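PDB 3K4I: uncharacterized protein from Pseudomonas syringae pv. tomato, which is of unknown function but belongs to the RraA-like protein family and assembles from three subunits, with magnesium ions bound where subunits meet. Local coordinates for residues 22-27 against 195-200; 51-56 against 171-176; 58-63 against 87-92; 63-68 against 148-153; 111-116 against 131-136. One frame throughout, in Å; residues are numbered along the deposited sequence.

Contact 1 (22-27 against 195-200). With MG (magnesium ion), chain E.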
# COMPACT_ATOMS: atom_id res chain seq x y z
N HIS C 22 -1.56 -21.36 -13.05
CA HIS C 22 -2.98 -21.36 -12.69
C HIS C 22 -3.21 -21.63 -11.21
O HIS C 22 -4.33 -22.00 -10.81
CB HIS C 22 -3.75 -22.40 -13.52
CG HIS C 22 -3.48 -22.31 -14.99
ND1 HIS C 22 -4.19 -21.47 -15.83
CD2 HIS C 22 -2.58 -22.95 -15.77
CE1 HIS C 22 -3.74 -21.61 -17.07
NE2 HIS C 22 -2.76 -22.49 -17.06
N LEU C 23 -2.17 -21.43 -10.40
CA LEU C 23 -2.28 -21.61 -8.96
C LEU C 23 -2.04 -20.31 -8.23
O LEU C 23 -1.11 -19.58 -8.55
CB LEU C 23 -1.32 -22.70 -8.44
CG LEU C 23 -1.56 -24.14 -8.93
CD1 LEU C 23 -0.47 -25.10 -8.43
CD2 LEU C 23 -2.98 -24.68 -8.59
N ASP C 24 -2.89 -20.04 -7.24
CA ASP C 24 -2.81 -18.85 -6.39
C ASP C 24 -1.90 -19.16 -5.20
O ASP C 24 -1.77 -20.33 -4.79
CB ASP C 24 -4.20 -18.57 -5.80
CG ASP C 24 -5.23 -18.15 -6.84
OD1 ASP C 24 -6.43 -18.28 -6.55
OD2 ASP C 24 -4.85 -17.66 -7.93
N THR C 25 -1.31 -18.11 -4.63
CA THR C 25 -0.54 -18.28 -3.38
C THR C 25 -1.34 -18.97 -2.29
O THR C 25 -0.75 -19.73 -1.50
CB THR C 25 0.02 -16.94 -2.88
OG1 THR C 25 -1.03 -15.97 -2.87
CG2 THR C 25 1.16 -16.47 -3.81
N ALA C 26 -2.65 -18.71 -2.20
CA ALA C 26 -3.48 -19.38 -1.19
C ALA C 26 -3.50 -20.90 -1.34
O ALA C 26 -3.38 -21.62 -0.34
CB ALA C 26 -4.90 -18.80 -1.16
N SER C 27 -3.66 -21.41 -2.57
CA SER C 27 -3.69 -22.84 -2.77
C SER C 27 -2.36 -23.48 -2.36
O SER C 27 -2.34 -24.53 -1.70
CB SER C 27 -3.99 -23.18 -4.24
OG SER C 27 -5.05 -22.34 -4.69
N ALA C 195 -5.55 -29.77 -6.18
CA ALA C 195 -6.68 -30.43 -5.54
C ALA C 195 -7.45 -29.46 -4.63
O ALA C 195 -8.68 -29.47 -4.60
CB ALA C 195 -6.19 -31.65 -4.76
N VAL C 196 -6.72 -28.63 -3.87
CA VAL C 196 -7.36 -27.57 -3.09
C VAL C 196 -8.20 -26.61 -3.97
O VAL C 196 -9.36 -26.31 -3.64
CB VAL C 196 -6.31 -26.76 -2.30
CG1 VAL C 196 -6.94 -25.52 -1.64
CG2 VAL C 196 -5.66 -27.64 -1.25
N GLU C 197 -7.63 -26.19 -5.09
CA GLU C 197 -8.32 -25.28 -6.01
C GLU C 197 -9.57 -25.94 -6.56
O GLU C 197 -10.62 -25.30 -6.64
CB GLU C 197 -7.40 -24.78 -7.14
CG GLU C 197 -6.36 -23.77 -6.60
CD GLU C 197 -5.88 -22.73 -7.60
OE1 GLU C 197 -6.26 -22.82 -8.80
OE2 GLU C 197 -5.13 -21.81 -7.17
N GLN C 198 -9.46 -27.22 -6.92
CA GLN C 198 -10.63 -27.94 -7.46
C GLN C 198 -11.78 -28.02 -6.46
O GLN C 198 -12.91 -27.67 -6.81
CB GLN C 198 -10.25 -29.33 -7.98
CG GLN C 198 -9.56 -29.29 -9.34
CD GLN C 198 -8.87 -30.60 -9.70
OE1 GLN C 198 -8.63 -31.46 -8.83
NE2 GLN C 198 -8.55 -30.77 -10.98
N THR C 199 -11.48 -28.44 -5.23
CA THR C 199 -12.48 -28.51 -4.15
C THR C 199 -13.15 -27.16 -3.92
O THR C 199 -14.38 -27.06 -3.79
CB THR C 199 -11.87 -29.03 -2.82
OG1 THR C 199 -11.44 -30.39 -2.99
CG2 THR C 199 -12.89 -28.98 -1.69
N GLU C 200 -12.34 -26.11 -3.89
CA GLU C 200 -12.83 -24.75 -3.64
C GLU C 200 -13.70 -24.21 -4.76
O GLU C 200 -14.66 -23.48 -4.52
CB GLU C 200 -11.67 -23.80 -3.49
CG GLU C 200 -11.04 -23.76 -2.16
CD GLU C 200 -10.14 -22.55 -2.04
OE1 GLU C 200 -10.24 -21.62 -2.91
OE2 GLU C 200 -9.35 -22.54 -1.08
MG MG E . -8.62 -20.11 -3.78
O HOH W 1 -7.36 -18.67 -4.30
O HOH W 2 -7.31 -21.75 -3.40
O HOH W 3 -8.28 -19.48 -1.93
O HOH W 4 -8.89 -20.85 -5.78

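Contact 2 (51-56 against 171-176)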
# COMPACT_ATOMS: atom_id res chain seq x y z
N THR C 51 0.24 -8.04 -11.10
CA THR C 51 1.38 -8.89 -11.46
C THR C 51 1.46 -10.16 -10.60
O THR C 51 0.86 -10.26 -9.52
CB THR C 51 2.73 -8.14 -11.37
OG1 THR C 51 2.90 -7.59 -10.04
CG2 THR C 51 2.79 -7.04 -12.45
N ARG C 52 2.20 -11.13 -11.11
CA ARG C 52 2.48 -12.37 -10.40
C ARG C 52 3.73 -12.99 -11.01
O ARG C 52 4.14 -12.62 -12.10
CB ARG C 52 1.27 -13.34 -10.48
CG ARG C 52 0.93 -13.81 -11.89
CD ARG C 52 -0.36 -14.66 -11.89
NE ARG C 52 -0.30 -15.84 -11.03
CZ ARG C 52 0.38 -16.96 -11.32
NH1 ARG C 52 1.07 -17.06 -12.44
NH2 ARG C 52 0.37 -17.98 -10.47
N CYS C 53 4.36 -13.89 -10.28
CA CYS C 53 5.48 -14.64 -10.85
C CYS C 53 5.61 -15.99 -10.24
O CYS C 53 5.26 -16.20 -9.05
CB CYS C 53 6.84 -13.89 -10.75
SG CYS C 53 7.29 -13.44 -9.05
N VAL C 54 6.18 -16.88 -11.05
CA VAL C 54 6.57 -18.21 -10.66
C VAL C 54 7.98 -18.45 -11.14
O VAL C 54 8.31 -18.20 -12.31
CB VAL C 54 5.65 -19.28 -11.32
CG1 VAL C 54 6.03 -20.65 -10.84
CG2 VAL C 54 4.20 -18.97 -10.97
N GLY C 55 8.85 -18.92 -10.26
CA GLY C 55 10.21 -19.26 -10.73
C GLY C 55 11.07 -19.80 -9.61
O GLY C 55 10.59 -20.03 -8.48
N ILE C 56 12.34 -20.02 -9.92
CA ILE C 56 13.27 -20.67 -9.02
C ILE C 56 14.04 -19.62 -8.26
O ILE C 56 14.60 -18.72 -8.87
CB ILE C 56 14.26 -21.53 -9.86
CG1 ILE C 56 13.47 -22.51 -10.74
CG2 ILE C 56 15.27 -22.20 -8.97
CD1 ILE C 56 12.52 -23.50 -9.95
N MSE C 171 9.29 -20.32 -6.01
CA MSE C 171 8.71 -19.04 -5.50
C MSE C 171 7.47 -18.74 -6.30
O MSE C 171 7.51 -18.76 -7.57
CB MSE C 171 9.68 -17.87 -5.72
CG MSE C 171 11.02 -18.00 -5.05
SE MSE C 171 10.88 -18.16 -3.08
CE MSE C 171 9.95 -16.49 -2.65
N VAL C 172 6.37 -18.46 -5.61
CA VAL C 172 5.12 -18.07 -6.29
C VAL C 172 4.61 -16.84 -5.55
O VAL C 172 4.54 -16.83 -4.29
CB VAL C 172 4.06 -19.17 -6.31
CG1 VAL C 172 2.80 -18.66 -7.10
CG2 VAL C 172 4.62 -20.47 -6.95
N CYS C 173 4.37 -15.79 -6.33
CA CYS C 173 3.99 -14.50 -5.76
C CYS C 173 2.85 -13.91 -6.56
O CYS C 173 2.87 -14.00 -7.78
CB CYS C 173 5.17 -13.52 -5.83
SG CYS C 173 6.70 -14.17 -5.15
N ASP C 174 1.90 -13.28 -5.86
CA ASP C 174 0.80 -12.56 -6.49
C ASP C 174 0.31 -11.43 -5.60
O ASP C 174 1.04 -10.97 -4.69
CB ASP C 174 -0.34 -13.54 -6.89
CG ASP C 174 -0.94 -14.31 -5.70
OD1 ASP C 174 -0.82 -13.90 -4.52
OD2 ASP C 174 -1.58 -15.35 -5.96
N GLY C 175 -0.91 -10.94 -5.85
CA GLY C 175 -1.45 -9.82 -5.05
C GLY C 175 -1.52 -10.07 -3.55
O GLY C 175 -1.47 -9.11 -2.74
N SER C 176 -1.60 -11.35 -3.16
CA SER C 176 -1.68 -11.69 -1.74
C SER C 176 -0.30 -11.82 -1.05
O SER C 176 -0.23 -12.00 0.16
CB SER C 176 -2.51 -12.97 -1.57
OG SER C 176 -3.81 -12.78 -2.11
O HOH W 5 -2.11 -15.98 -8.48

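Contact 3 (58-63 against 87-92)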
# COMPACT_ATOMS: atom_id res chain seq x y z
N PHE C 58 16.75 -17.47 -6.67
CA PHE C 58 18.15 -17.19 -6.73
C PHE C 58 18.34 -16.19 -5.59
O PHE C 58 17.72 -15.11 -5.62
CB PHE C 58 18.50 -16.52 -8.06
CG PHE C 58 19.94 -16.12 -8.17
CD1 PHE C 58 20.83 -16.93 -8.87
CD2 PHE C 58 20.42 -14.96 -7.52
CE1 PHE C 58 22.16 -16.60 -8.99
CE2 PHE C 58 21.78 -14.62 -7.60
CZ PHE C 58 22.65 -15.44 -8.37
N THR C 59 19.10 -16.58 -4.58
CA THR C 59 19.15 -15.83 -3.32
C THR C 59 20.29 -14.81 -3.29
O THR C 59 21.38 -15.03 -3.83
CB THR C 59 19.27 -16.77 -2.12
OG1 THR C 59 20.38 -17.66 -2.30
CG2 THR C 59 18.01 -17.60 -1.94
N VAL C 60 20.03 -13.69 -2.63
CA VAL C 60 21.03 -12.62 -2.52
C VAL C 60 20.97 -12.17 -1.06
O VAL C 60 19.89 -11.83 -0.56
CB VAL C 60 20.62 -11.42 -3.41
CG1 VAL C 60 21.70 -10.33 -3.35
CG2 VAL C 60 20.36 -11.88 -4.86
N GLN C 61 22.13 -12.17 -0.39
CA GLN C 61 22.23 -11.74 1.01
C GLN C 61 23.14 -10.51 1.13
O GLN C 61 24.28 -10.54 0.64
CB GLN C 61 22.79 -12.88 1.87
CG GLN C 61 23.03 -12.47 3.35
CD GLN C 61 21.72 -12.20 4.04
OE1 GLN C 61 21.44 -11.06 4.52
NE2 GLN C 61 20.87 -13.21 4.07
N TYR C 62 22.64 -9.45 1.78
CA TYR C 62 23.39 -8.20 2.01
C TYR C 62 23.91 -8.18 3.45
O TYR C 62 23.54 -9.04 4.26
CB TYR C 62 22.51 -6.95 1.77
CG TYR C 62 22.23 -6.75 0.30
CD1 TYR C 62 23.02 -5.89 -0.48
CD2 TYR C 62 21.18 -7.42 -0.30
CE1 TYR C 62 22.79 -5.73 -1.84
CE2 TYR C 62 20.93 -7.26 -1.67
CZ TYR C 62 21.75 -6.41 -2.42
OH TYR C 62 21.48 -6.25 -3.76
N GLN C 63 24.82 -7.25 3.72
CA GLN C 63 25.44 -7.11 5.05
C GLN C 63 25.86 -5.65 5.23
O GLN C 63 25.87 -4.88 4.28
CB GLN C 63 26.65 -8.04 5.18
CG GLN C 63 27.84 -7.62 4.28
CD GLN C 63 29.01 -8.59 4.27
OE1 GLN C 63 29.81 -8.55 3.35
NE2 GLN C 63 29.14 -9.41 5.31
N ILE C 87 14.43 -13.61 -8.14
CA ILE C 87 15.52 -13.16 -7.29
C ILE C 87 14.90 -12.90 -5.93
O ILE C 87 13.86 -12.26 -5.85
CB ILE C 87 16.16 -11.87 -7.87
CG1 ILE C 87 16.97 -12.20 -9.13
CG2 ILE C 87 17.06 -11.18 -6.76
CD1 ILE C 87 17.50 -10.97 -9.97
N VAL C 88 15.52 -13.42 -4.87
CA VAL C 88 15.00 -13.22 -3.51
C VAL C 88 16.13 -12.58 -2.76
O VAL C 88 17.16 -13.22 -2.57
CB VAL C 88 14.57 -14.53 -2.82
CG1 VAL C 88 14.05 -14.24 -1.38
CG2 VAL C 88 13.50 -15.24 -3.66
N SER C 89 15.93 -11.31 -2.37
CA SER C 89 16.99 -10.48 -1.83
C SER C 89 16.70 -10.15 -0.40
O SER C 89 15.58 -9.70 -0.09
CB SER C 89 17.13 -9.18 -2.63
OG SER C 89 17.71 -9.44 -3.89
N SER C 90 17.68 -10.36 0.44
CA SER C 90 17.49 -10.09 1.89
C SER C 90 18.46 -9.04 2.38
O SER C 90 19.67 -9.20 2.30
CB SER C 90 17.52 -11.40 2.69
OG SER C 90 17.18 -11.15 4.06
N ASN C 91 17.89 -7.95 2.91
CA ASN C 91 18.66 -6.80 3.37
C ASN C 91 18.19 -6.40 4.78
O ASN C 91 18.02 -5.19 5.10
CB ASN C 91 18.53 -5.65 2.37
CG ASN C 91 19.44 -4.47 2.70
OD1 ASN C 91 20.55 -4.66 3.24
ND2 ASN C 91 18.97 -3.26 2.42
N SER C 92 17.96 -7.42 5.61
CA SER C 92 17.61 -7.23 7.02
C SER C 92 16.34 -6.38 7.22
O SER C 92 16.22 -5.62 8.21
CB SER C 92 18.78 -6.58 7.75
OG SER C 92 19.93 -7.39 7.68
O HOH W 6 19.10 -7.22 -4.99
O HOH W 7 21.43 -7.17 5.52

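Contact 4 (63-68 against 148-153)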
# COMPACT_ATOMS: atom_id res chain seq x y z
N GLN C 63 24.82 -7.25 3.72
CA GLN C 63 25.44 -7.11 5.05
C GLN C 63 25.86 -5.65 5.23
O GLN C 63 25.87 -4.88 4.28
CB GLN C 63 26.65 -8.04 5.18
CG GLN C 63 27.84 -7.62 4.28
CD GLN C 63 29.01 -8.59 4.27
OE1 GLN C 63 29.81 -8.55 3.35
NE2 GLN C 63 29.14 -9.41 5.31
N PRO C 64 26.24 -5.28 6.45
CA PRO C 64 26.73 -3.91 6.60
C PRO C 64 27.93 -3.59 5.71
O PRO C 64 28.76 -4.47 5.42
CB PRO C 64 27.13 -3.83 8.09
CG PRO C 64 26.21 -4.84 8.74
CD PRO C 64 26.13 -5.98 7.75
N VAL C 65 28.03 -2.32 5.32
CA VAL C 65 29.20 -1.83 4.63
C VAL C 65 30.47 -2.10 5.42
O VAL C 65 30.56 -1.86 6.63
CB VAL C 65 29.11 -0.32 4.34
CG1 VAL C 65 30.42 0.17 3.70
CG2 VAL C 65 27.92 -0.03 3.42
N ASP C 66 31.46 -2.59 4.69
CA ASP C 66 32.79 -2.68 5.23
C ASP C 66 33.78 -2.24 4.15
O ASP C 66 34.31 -1.12 4.21
CB ASP C 66 33.05 -4.08 5.78
CG ASP C 66 34.53 -4.35 6.03
OD1 ASP C 66 35.36 -3.45 5.74
OD2 ASP C 66 34.85 -5.46 6.50
N ALA C 67 34.02 -3.09 3.16
CA ALA C 67 34.98 -2.81 2.07
C ALA C 67 36.42 -2.62 2.56
O ALA C 67 37.36 -3.15 1.96
CB ALA C 67 34.52 -1.59 1.24
N SER C 68 36.59 -1.86 3.65
CA SER C 68 37.89 -1.40 4.12
C SER C 68 38.53 -0.49 3.07
O SER C 68 37.82 0.08 2.23
CB SER C 68 38.81 -2.57 4.46
OG SER C 68 38.18 -3.47 5.35
N ARG C 148 25.59 2.16 1.95
CA ARG C 148 24.57 1.88 2.96
C ARG C 148 24.48 0.41 3.30
O ARG C 148 24.33 0.02 4.46
CB ARG C 148 23.20 2.43 2.53
CG ARG C 148 23.16 3.96 2.44
CD ARG C 148 21.74 4.51 2.27
NE ARG C 148 21.72 5.98 2.36
CZ ARG C 148 21.94 6.79 1.33
NH1 ARG C 148 22.17 6.28 0.12
NH2 ARG C 148 21.91 8.10 1.49
N THR C 149 24.57 -0.42 2.28
CA THR C 149 24.55 -1.87 2.45
C THR C 149 25.43 -2.44 1.34
O THR C 149 25.71 -1.72 0.39
CB THR C 149 23.11 -2.45 2.40
OG1 THR C 149 23.14 -3.81 2.87
CG2 THR C 149 22.52 -2.40 1.01
N GLN C 150 25.92 -3.67 1.50
CA GLN C 150 26.78 -4.28 0.49
C GLN C 150 26.49 -5.77 0.34
O GLN C 150 26.01 -6.42 1.27
CB GLN C 150 28.27 -4.05 0.79
CG GLN C 150 28.82 -4.97 1.84
CD GLN C 150 30.29 -4.75 2.14
OE1 GLN C 150 30.83 -3.63 2.04
NE2 GLN C 150 30.94 -5.83 2.58
N LEU C 151 26.73 -6.29 -0.86
CA LEU C 151 26.55 -7.72 -1.08
C LEU C 151 27.49 -8.55 -0.24
O LEU C 151 28.69 -8.24 -0.13
CB LEU C 151 26.79 -8.06 -2.56
CG LEU C 151 25.67 -7.57 -3.44
CD1 LEU C 151 26.14 -7.42 -4.88
CD2 LEU C 151 24.49 -8.54 -3.35
N LYS C 152 26.95 -9.60 0.37
CA LYS C 152 27.74 -10.55 1.14
C LYS C 152 27.95 -11.80 0.28
O LYS C 152 29.07 -12.20 0.06
CB LYS C 152 27.06 -10.95 2.46
CG LYS C 152 27.85 -12.01 3.21
CD LYS C 152 27.20 -12.29 4.58
CE LYS C 152 28.20 -12.96 5.52
NZ LYS C 152 27.56 -13.28 6.85
N ALA C 153 26.85 -12.35 -0.21
CA ALA C 153 26.90 -13.62 -0.92
C ALA C 153 25.62 -13.83 -1.72
O ALA C 153 24.56 -13.34 -1.35
CB ALA C 153 27.08 -14.77 0.04
O HOH W 8 27.36 -10.32 7.72

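Contact 5 (111-116 against 131-136)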
# COMPACT_ATOMS: atom_id res chain seq x y z
N ASN C 111 16.62 -10.52 -19.67
CA ASN C 111 17.36 -11.75 -19.35
C ASN C 111 16.57 -12.89 -18.70
O ASN C 111 17.14 -13.77 -18.05
CB ASN C 111 18.63 -11.40 -18.55
CG ASN C 111 19.61 -10.59 -19.39
OD1 ASN C 111 20.45 -11.14 -20.09
ND2 ASN C 111 19.45 -9.26 -19.39
N GLY C 112 15.25 -12.85 -18.89
CA GLY C 112 14.39 -13.97 -18.53
C GLY C 112 14.19 -14.12 -17.04
O GLY C 112 13.75 -15.17 -16.58
N ILE C 113 14.49 -13.07 -16.27
CA ILE C 113 14.26 -13.08 -14.83
C ILE C 113 12.80 -12.70 -14.49
O ILE C 113 12.29 -11.69 -15.00
CB ILE C 113 15.24 -12.15 -14.12
CG1 ILE C 113 16.68 -12.61 -14.43
CG2 ILE C 113 14.97 -12.13 -12.56
CD1 ILE C 113 17.81 -11.63 -13.99
N LYS C 114 12.13 -13.54 -13.69
CA LYS C 114 10.65 -13.52 -13.61
C LYS C 114 10.07 -12.54 -12.61
O LYS C 114 8.91 -12.13 -12.74
CB LYS C 114 10.08 -14.92 -13.28
CG LYS C 114 10.60 -16.09 -14.10
CD LYS C 114 10.06 -16.09 -15.50
CE LYS C 114 8.54 -16.22 -15.56
NZ LYS C 114 8.08 -17.52 -15.03
N GLY C 115 10.85 -12.22 -11.58
CA GLY C 115 10.38 -11.32 -10.54
C GLY C 115 11.44 -11.16 -9.45
O GLY C 115 12.46 -11.88 -9.43
N THR C 116 11.18 -10.24 -8.55
CA THR C 116 12.10 -9.96 -7.46
C THR C 116 11.30 -9.83 -6.18
O THR C 116 10.31 -9.09 -6.14
CB THR C 116 12.91 -8.68 -7.71
OG1 THR C 116 13.72 -8.90 -8.87
CG2 THR C 116 13.86 -8.42 -6.57
N CYS C 131 7.12 -1.03 -16.62
CA CYS C 131 7.62 -2.28 -17.19
C CYS C 131 6.76 -3.49 -16.84
O CYS C 131 7.01 -4.59 -17.33
CB CYS C 131 9.04 -2.56 -16.71
SG CYS C 131 10.25 -1.47 -17.47
N ASN C 132 5.78 -3.28 -15.96
CA ASN C 132 4.91 -4.36 -15.45
C ASN C 132 5.72 -5.53 -14.88
O ASN C 132 5.40 -6.70 -15.11
CB ASN C 132 3.96 -4.87 -16.54
CG ASN C 132 2.72 -5.61 -15.97
OD1 ASN C 132 2.34 -6.69 -16.45
ND2 ASN C 132 2.11 -5.03 -14.96
N TYR C 133 6.77 -5.20 -14.13
CA TYR C 133 7.69 -6.20 -13.60
C TYR C 133 7.21 -6.66 -12.22
O TYR C 133 6.88 -5.84 -11.37
CB TYR C 133 9.10 -5.62 -13.47
CG TYR C 133 10.08 -6.63 -12.92
CD1 TYR C 133 10.48 -7.72 -13.70
CD2 TYR C 133 10.64 -6.50 -11.64
CE1 TYR C 133 11.37 -8.66 -13.24
CE2 TYR C 133 11.56 -7.45 -11.16
CZ TYR C 133 11.92 -8.53 -11.98
OH TYR C 133 12.81 -9.49 -11.54
N PRO C 134 7.16 -7.99 -11.98
CA PRO C 134 6.64 -8.47 -10.72
C PRO C 134 7.61 -8.25 -9.53
O PRO C 134 8.52 -9.03 -9.30
CB PRO C 134 6.38 -9.96 -10.99
CG PRO C 134 6.25 -10.03 -12.54
CD PRO C 134 7.34 -9.10 -12.95
N LEU C 135 7.38 -7.14 -8.84
CA LEU C 135 8.21 -6.74 -7.68
C LEU C 135 7.43 -6.84 -6.41
O LEU C 135 6.32 -6.30 -6.29
CB LEU C 135 8.65 -5.27 -7.84
CG LEU C 135 9.40 -4.65 -6.64
CD1 LEU C 135 10.70 -5.37 -6.58
CD2 LEU C 135 9.64 -3.18 -6.86
N PHE C 136 8.05 -7.49 -5.42
CA PHE C 136 7.45 -7.65 -4.12
C PHE C 136 8.45 -7.17 -3.09
O PHE C 136 9.63 -7.56 -3.16
CB PHE C 136 7.11 -9.12 -3.95
CG PHE C 136 6.21 -9.62 -5.03
CD1 PHE C 136 4.83 -9.65 -4.84
CD2 PHE C 136 6.73 -10.00 -6.26
CE1 PHE C 136 3.98 -10.09 -5.85
CE2 PHE C 136 5.87 -10.41 -7.31
CZ PHE C 136 4.50 -10.45 -7.09

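Contact 1 (22-27 against 195-200)
Glu197 turns CG beside its own backbone N, anti to the carbonyl carbon (chi1 -72°), and runs extended beyond it, which carries the carboxylate across to the turn that starts helix 25-33. There OE2 takes the bond from Asp24 N at 2.9 Å, nearly straight at the hydrogen (166°) and arriving almost along the C-O axis of the acceptor. Ser27 OG also gives a bond to this oxygen, though the hydroxyl is crowded in the model and its length is doubtful. The other oxygen, OE1, stands 2.9 Å from His22 O, acceptor against acceptor. Leu23 lays CD2 obliquely against the acid, 3.6 Å from Glu197 CD.

A side chain of helix 186-207 thus grips the N-terminal end of helix 25-33, where Asp24 holds the N-cap position without making a capping bond through its side chain. One turn along, Glu200 OE1 binds a magnesium ion at 2.4 Å. Four waters and Asp102 of the second subunit complete the metal's shell, so the site lies at a subunit interface. Asp24 enters through the second shell: its OD1 accepts from a metal-bound water at 2.5 Å. Asp24 OD1 and Glu197 OE2 come within 3.8 Å, their carboxylate planes 52° apart, like charges whose repulsion, if both are ionised, the nearby cation would probably ease.

Contact 2 (51-56 against 171-176)
Cys53 and Cys173 face each other as an antiparallel hydrogen-bonded pair, and the same register continues through the non-hydrogen-bonded pair Val54-Val172 to a second hydrogen-bonded pair, Gly55 with Met171. The short strand segments 53-56 and 171-174 run 163° apart, 4.9 Å between axes. Four N-H to O bonds join them, the shortest from Met171 N to Gly55 O at 2.8 Å. In the gaps, Val172 CA approaches Cys53 O and Val54 CA approaches Met171 O in CA-H...O contacts.

On one face the two valines stand side by side and point the same way, Val54 CG2 4.1 Å from Val172 CG1, against helix 25-33, whose Leu28 touches Val172. The opposite face carries the cysteines: the thiols lie 4.0 Å apart, SG of Cys53 to SG of Cys173, too far for a disulphide. This ladder joins strand 170-174 to the long strand 53-63 in the middle of the mixed sheet, close to the centre of the chain.

Past the last bridge, polar side chains take over. A water in the plane of the Arg52 guanidinium accepts from NE at 3.1 Å and donates to Asp174 OD2 at 2.7 Å, so the opposite charges meet through solvent. Arg52 NH2 binds Cys20 O. Asp174 OD1, bonded to Thr25 OG1, also accepts from Ser176 N at 3.0 Å, closing an Asx turn from above the carboxylate plane.

Contact 3 (58-63 against 87-92)
Phe58 to Gln61 pair in parallel with Ile87 to Ser90, the short axes 4.7 Å apart and 17° off alignment, and four N-H to O bonds zigzag between them from Val88 N to Tyr62 N. The packing begins on the face that carries Phe58, Ile87, Val60 and Ser89. Val60 CG2 crosses Ile87 CG2 obliquely at 3.9 Å, and the same methyl group comes within 3.7 Å of Ser89 OG, whose polar partner is a water.

Parallel partners need a crossover between them, and the modelled part of the connection from strand 53-63 to strand 85-90 contains no helix; the two strands lie side by side in the mixed sheet. On the other face Thr59 and Ser90 turn their hydroxyls to outside partners, Val156 O and Asp119 OD2 respectively, while strand 158-160 packs over the side chains through Leu158 and Ile160.

Tyr62 ends the ladder. Its CG lies beside the backbone N and anti to the carbonyl carbon (chi1 -72°), and the ring presents an edge to Ser90 O, which lies in the ring plane 3.5 Å from CD2 while also accepting from Tyr62 N. That water links Ser89 OG to Tyr62 OH, 2.8 Å from each oxygen. Asn91 OD1, bonded to Thr149 OG1, meets the base of the tyrosine at 3.4 Å from CB, its amide inclined 61° to the ring.

Contact 4 (63-68 against 148-153)
Gln63 and Gln150 form an antiparallel hydrogen-bonded pair at the outer end of strand 53-63, just beyond the classic beta bulge in which Lys152 and Ala153 both face Gln61. The backbones bond both ways, Gln63 N to Gln150 O at 2.8 Å and Gln150 N to Gln63 O at 3.0 Å, before the segments 63-68 and 148-153 part almost perpendicularly. The two side chains add one more bond. Gln150 NE2 gives a hydrogen to Gln63 OE1 at 3.0 Å; the acceptor lies in the plane of the Gln150 amide, whereas the donor sits above the carbonyl plane of Gln63, the amides being 62° apart. With chi2 at 180°, the extended Gln150 chain carries its amide over to the departing loop, where OE1 accepts from Asp66 N at 2.9 Å, straight at the hydrogen, the donor standing well above the carbonyl plane. Lys152 passes at about a right angle to Gln63, its CD 3.5 Å from Gln63 NE2, and one water accepts from both Gln63 NE2 and Lys152 NZ. Arg148 points elsewhere, to Asp33 and Asp38 of the third subunit. Because Gln150 uses both ends of its amide, the two bonds together restrict its rotation, and those tying the exposed loop to Gln150 are between neutral groups.

Contact 5 (111-116 against 131-136)
Thr116 and Tyr133 meet in the close-packed half of this contact. The tyrosine CG lies anti to the backbone N (chi1 180°), the ring reaches the start of strand 115-119, and its hydroxyl is 2.9 Å from Thr116 OG1, a hydrogen bond in which either oxygen could be the donor. Thr116 OG1 and Ile113 O both lie at the ring edge, in its plane, so the phenol is bordered by polar atoms of the other segment. Gly115, almost fully extended (phi 177°, psi 172°), brings its CA to 3.2 Å from Pro134 O. The same carbonyl accepts from Thr116 N at 3.0 Å, and Thr116 O in turn accepts from Phe136 N at 2.9 Å, with the edge of the Phe136 ring also turned to it.

These two bonds bracket the parallel bridge of Thr116 with Leu135 and so join the strands of a beta-alpha-beta unit, 115-119 and 135-137, whose helix 125-130 ends in a Schellman motif at Asn132. The helix covers the same side: Val128 touches both Tyr133 and Leu135, and Ile125 touches Leu135. Helix 102-110 adds Ala108 and Leu109 against Tyr133.

The looser margin is at Lys114, which is exposed to solvent and whose CB points away from the other segment. Its backbone O, not its side chain, meets the proline ring, Pro134 CG lying 3.4 Å from Lys114 O. The lysine chain curls back on itself, and NZ finds Val54 O.

How the contacts relate
From the N terminus, residues 22-27 open contact 1, whose partner on helix 186-207 arrives last, so its loop encloses all the others. Contact 2 opens next, at 51-56, and closes at 171-176, spanning contacts 3, 4 and 5. Contact 3 starts on the same long strand, and before it closes at 87-92 contact 4 has opened; the two cross and share Gln63. Contact 5 follows contact 3 in series and lies wholly within contact 4. Contacts 2 to 5 join strands of one mixed sheet, while contact 1 ties the helices beside it and meets contact 2 through Thr25 and Asp174. The centres of contacts 1 and 4 are about 41 Å apart.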